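Local coordinates for protein Lys-gingipain W83 (Porphyromonas gingivalis, PDB 4ITC) that cleaves proteins after lysine as a secreted cysteine protease of a periodontal pathogen, this chain being one of its calcium-binding cleaved adhesin domains, which are hemolytic in isolation, at residues C44-F50 / D158-L164. Residues are numbered along the deposited sequence; the frame is centred on the assembly and turned at random. Where two conformers were deposited one is given.
With GAI (guanidine), chain E.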
loop_
_atom_site.group_PDB
_atom_site.type_symbol
_atom_site.label_atom_id
_atom_site.label_comp_id
_atom_site.label_asym_id
_atom_site.label_seq_id
_atom_site.Cartn_x
_atom_site.Cartn_y
_atom_site.Cartn_z
ATOM N N CYS A 44 3.310 5.448 -8.816
ATOM C CA CYS A 44 2.663 4.764 -7.685
ATOM C C CYS A 44 3.715 4.450 -6.649
ATOM O O CYS A 44 4.831 4.962 -6.739
ATOM C CB CYS A 44 1.968 3.510 -8.135
ATOM S SG CYS A 44 3.017 2.182 -8.740
ATOM N N VAL A 45 3.362 3.654 -5.629
ATOM C CA VAL A 45 4.343 3.123 -4.707
ATOM C C VAL A 45 4.235 1.606 -4.690
ATOM O O VAL A 45 3.218 1.040 -5.037
ATOM C CB VAL A 45 4.170 3.673 -3.269
ATOM C CG1 VAL A 45 4.426 5.170 -3.285
ATOM C CG2 VAL A 45 2.804 3.361 -2.719
ATOM N N TYR A 46 5.333 0.969 -4.294
ATOM C CA TYR A 46 5.370 -0.480 -4.256
ATOM C C TYR A 46 6.283 -0.979 -3.150
ATOM O O TYR A 46 7.150 -0.256 -2.632
ATOM C CB TYR A 46 5.812 -1.065 -5.588
ATOM C CG TYR A 46 7.273 -0.870 -5.906
ATOM C CD1 TYR A 46 7.740 0.341 -6.411
ATOM C CD2 TYR A 46 8.173 -1.888 -5.735
ATOM C CE1 TYR A 46 9.054 0.504 -6.735
ATOM C CE2 TYR A 46 9.515 -1.738 -6.051
ATOM C CZ TYR A 46 9.956 -0.524 -6.547
ATOM O OH TYR A 46 11.308 -0.360 -6.874
ATOM N N SER A 47 6.039 -2.226 -2.742
ATOM C CA SER A 47 6.827 -2.887 -1.735
ATOM C C SER A 47 7.068 -4.324 -2.186
ATOM O O SER A 47 6.198 -4.980 -2.769
ATOM C CB SER A 47 6.105 -2.842 -0.400
ATOM O OG SER A 47 6.789 -3.544 0.606
ATOM N N GLU A 48 8.290 -4.813 -1.928
ATOM C CA GLU A 48 8.802 -6.069 -2.465
ATOM C C GLU A 48 8.726 -7.235 -1.482
ATOM O O GLU A 48 9.215 -7.146 -0.337
ATOM C CB GLU A 48 10.277 -5.876 -2.829
ATOM C CG GLU A 48 10.508 -4.822 -3.894
ATOM C CD GLU A 48 11.919 -4.279 -3.865
ATOM O OE1 GLU A 48 12.600 -4.452 -4.920
ATOM O OE2 GLU A 48 12.364 -3.735 -2.811
ATOM N N SER A 49 8.222 -8.382 -1.959
ATOM C CA SER A 49 8.467 -9.662 -1.299
ATOM C C SER A 49 9.520 -10.522 -1.985
ATOM O O SER A 49 9.869 -11.594 -1.470
ATOM C CB SER A 49 7.152 -10.445 -1.161
ATOM O OG SER A 49 6.755 -10.982 -2.378
ATOM N N PHE A 50 10.018 -10.046 -3.128
ATOM C CA PHE A 50 11.121 -10.650 -3.877
ATOM C C PHE A 50 11.755 -9.498 -4.631
ATOM O O PHE A 50 11.047 -8.714 -5.255
ATOM C CB PHE A 50 10.578 -11.681 -4.862
ATOM C CG PHE A 50 11.654 -12.384 -5.688
ATOM C CD1 PHE A 50 12.077 -11.834 -6.874
ATOM C CD2 PHE A 50 12.267 -13.523 -5.211
ATOM C CE1 PHE A 50 13.067 -12.449 -7.632
ATOM C CE2 PHE A 50 13.260 -14.151 -5.952
ATOM C CZ PHE A 50 13.643 -13.605 -7.154
ATOM N N ASP A 158 8.220 -14.111 -1.107
ATOM C CA ASP A 158 8.471 -14.894 -2.308
ATOM C C ASP A 158 7.387 -14.829 -3.359
ATOM O O ASP A 158 7.105 -15.798 -4.039
ATOM C CB ASP A 158 8.778 -16.373 -1.912
ATOM C CG ASP A 158 9.362 -17.146 -3.038
ATOM O OD1 ASP A 158 10.068 -16.574 -3.902
ATOM O OD2 ASP A 158 9.166 -18.383 -3.045
ATOM N N MET A 159 6.833 -13.633 -3.542
ATOM C CA MET A 159 5.914 -13.356 -4.631
ATOM C C MET A 159 6.595 -12.331 -5.523
ATOM O O MET A 159 7.608 -12.674 -6.194
ATOM C CB MET A 159 4.545 -12.982 -4.093
ATOM C CG MET A 159 3.812 -14.212 -3.553
ATOM S SD MET A 159 3.238 -15.269 -4.891
ATOM C CE MET A 159 3.047 -16.866 -4.023
ATOM N N PHE A 160 6.149 -11.082 -5.530
ATOM C CA PHE A 160 6.930 -10.066 -6.268
ATOM C C PHE A 160 6.748 -8.713 -5.601
ATOM O O PHE A 160 7.447 -8.423 -4.640
ATOM C CB PHE A 160 6.667 -10.088 -7.776
ATOM C CG PHE A 160 7.670 -9.311 -8.585
ATOM C CD1 PHE A 160 9.023 -9.549 -8.427
ATOM C CD2 PHE A 160 7.268 -8.353 -9.476
ATOM C CE1 PHE A 160 9.970 -8.856 -9.194
ATOM C CE2 PHE A 160 8.218 -7.638 -10.250
ATOM C CZ PHE A 160 9.556 -7.887 -10.090
ATOM N N TYR A 161 5.891 -7.871 -6.129
ATOM C CA TYR A 161 5.553 -6.581 -5.498
ATOM C C TYR A 161 4.072 -6.445 -5.281
ATOM O O TYR A 161 3.262 -6.952 -6.060
ATOM C CB TYR A 161 5.949 -5.344 -6.296
ATOM C CG TYR A 161 7.260 -5.287 -7.018
ATOM C CD1 TYR A 161 8.380 -6.019 -6.587
ATOM C CD2 TYR A 161 7.396 -4.424 -8.098
ATOM C CE1 TYR A 161 9.572 -5.923 -7.283
ATOM C CE2 TYR A 161 8.593 -4.310 -8.788
ATOM C CZ TYR A 161 9.669 -5.064 -8.374
ATOM O OH TYR A 161 10.922 -4.992 -8.983
ATOM N N ILE A 162 3.725 -5.696 -4.228
ATOM C CA ILE A 162 2.439 -5.074 -4.105
ATOM C C ILE A 162 2.584 -3.604 -4.504
ATOM O O ILE A 162 3.511 -2.913 -4.059
ATOM C CB ILE A 162 1.830 -5.227 -2.674
ATOM C CG1 ILE A 162 0.415 -4.627 -2.623
ATOM C CG2 ILE A 162 2.728 -4.701 -1.574
ATOM C CD1 ILE A 162 -0.287 -4.959 -1.323
ATOM N N ASP A 163 1.651 -3.127 -5.311
ATOM C CA ASP A 163 1.622 -1.749 -5.746
ATOM C C ASP A 163 0.367 -1.073 -5.147
ATOM O O ASP A 163 -0.698 -1.668 -5.105
ATOM C CB ASP A 163 1.501 -1.652 -7.248
ATOM C CG ASP A 163 2.582 -2.360 -8.054
ATOM O OD1 ASP A 163 3.642 -2.813 -7.556
ATOM O OD2 ASP A 163 2.320 -2.445 -9.313
ATOM N N LEU A 164 0.501 0.207 -4.833
ATOM C CA LEU A 164 -0.514 1.002 -4.168
ATOM C C LEU A 164 -0.544 2.370 -4.839
ATOM O O LEU A 164 0.516 2.942 -5.145
ATOM C CB LEU A 164 -0.170 1.149 -2.669
ATOM C CG LEU A 164 -0.956 2.171 -1.857
ATOM C CD1 LEU A 164 -2.329 1.604 -1.592
ATOM C CD2 LEU A 164 -0.274 2.456 -0.515
HETATM C C GAI E . 6.761 -18.657 -6.195
HETATM N N1 GAI E . 6.317 -19.436 -7.095
HETATM N N2 GAI E . 8.001 -18.746 -5.758
HETATM N N3 GAI E . 5.893 -17.799 -5.722
HETATM O O HOH W 1 13.087 -5.560 -7.376
#
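Val45 and Leu164 grip each other by two backbone hydrogen bonds, the straighter running from Val45 N to Leu164 O (3.0 Å, 177°), and Ser47 and Ile162 repeat the pattern, joining antiparallel strands 43-48 and 161-171 of this beta-sandwich adhesin domain. Past the strand end, Phe160 O accepts Ser49 N at 2.8 Å and, weakly, Phe50 N. Ser49 suits this place because its short hydroxyl can reach a main-chain N-H: with chi1 at 75°, OG accepts Met159 N at 2.9 Å, while also bonding Glu91; Ser49 O takes Asp158 N. Asp158 in turn binds guanidine, its O accepting N3 of the ligand and its OD2 N2. Tyr46, Glu48, Tyr161 and Asp163 share one face. Glu48 is long enough to lay CG 3.6 Å from Tyr161 CD1 while OE2 reaches Lys29 in a salt bridge and a water links OE1 to Tyr161 OH. Phe160 CE2 lies over the centre of one face of the Tyr161 ring; Tyr46 CD2 meets the opposite face, nearer the rim, 3.6 Å from Tyr161 CD2. On the other face Ser47 OG bonds His153 and the calcium ligand Asn62, whereas branched, apolar Val45 and Leu164 pack side by side, Val45 CG2 3.7 Å from Leu164 CB.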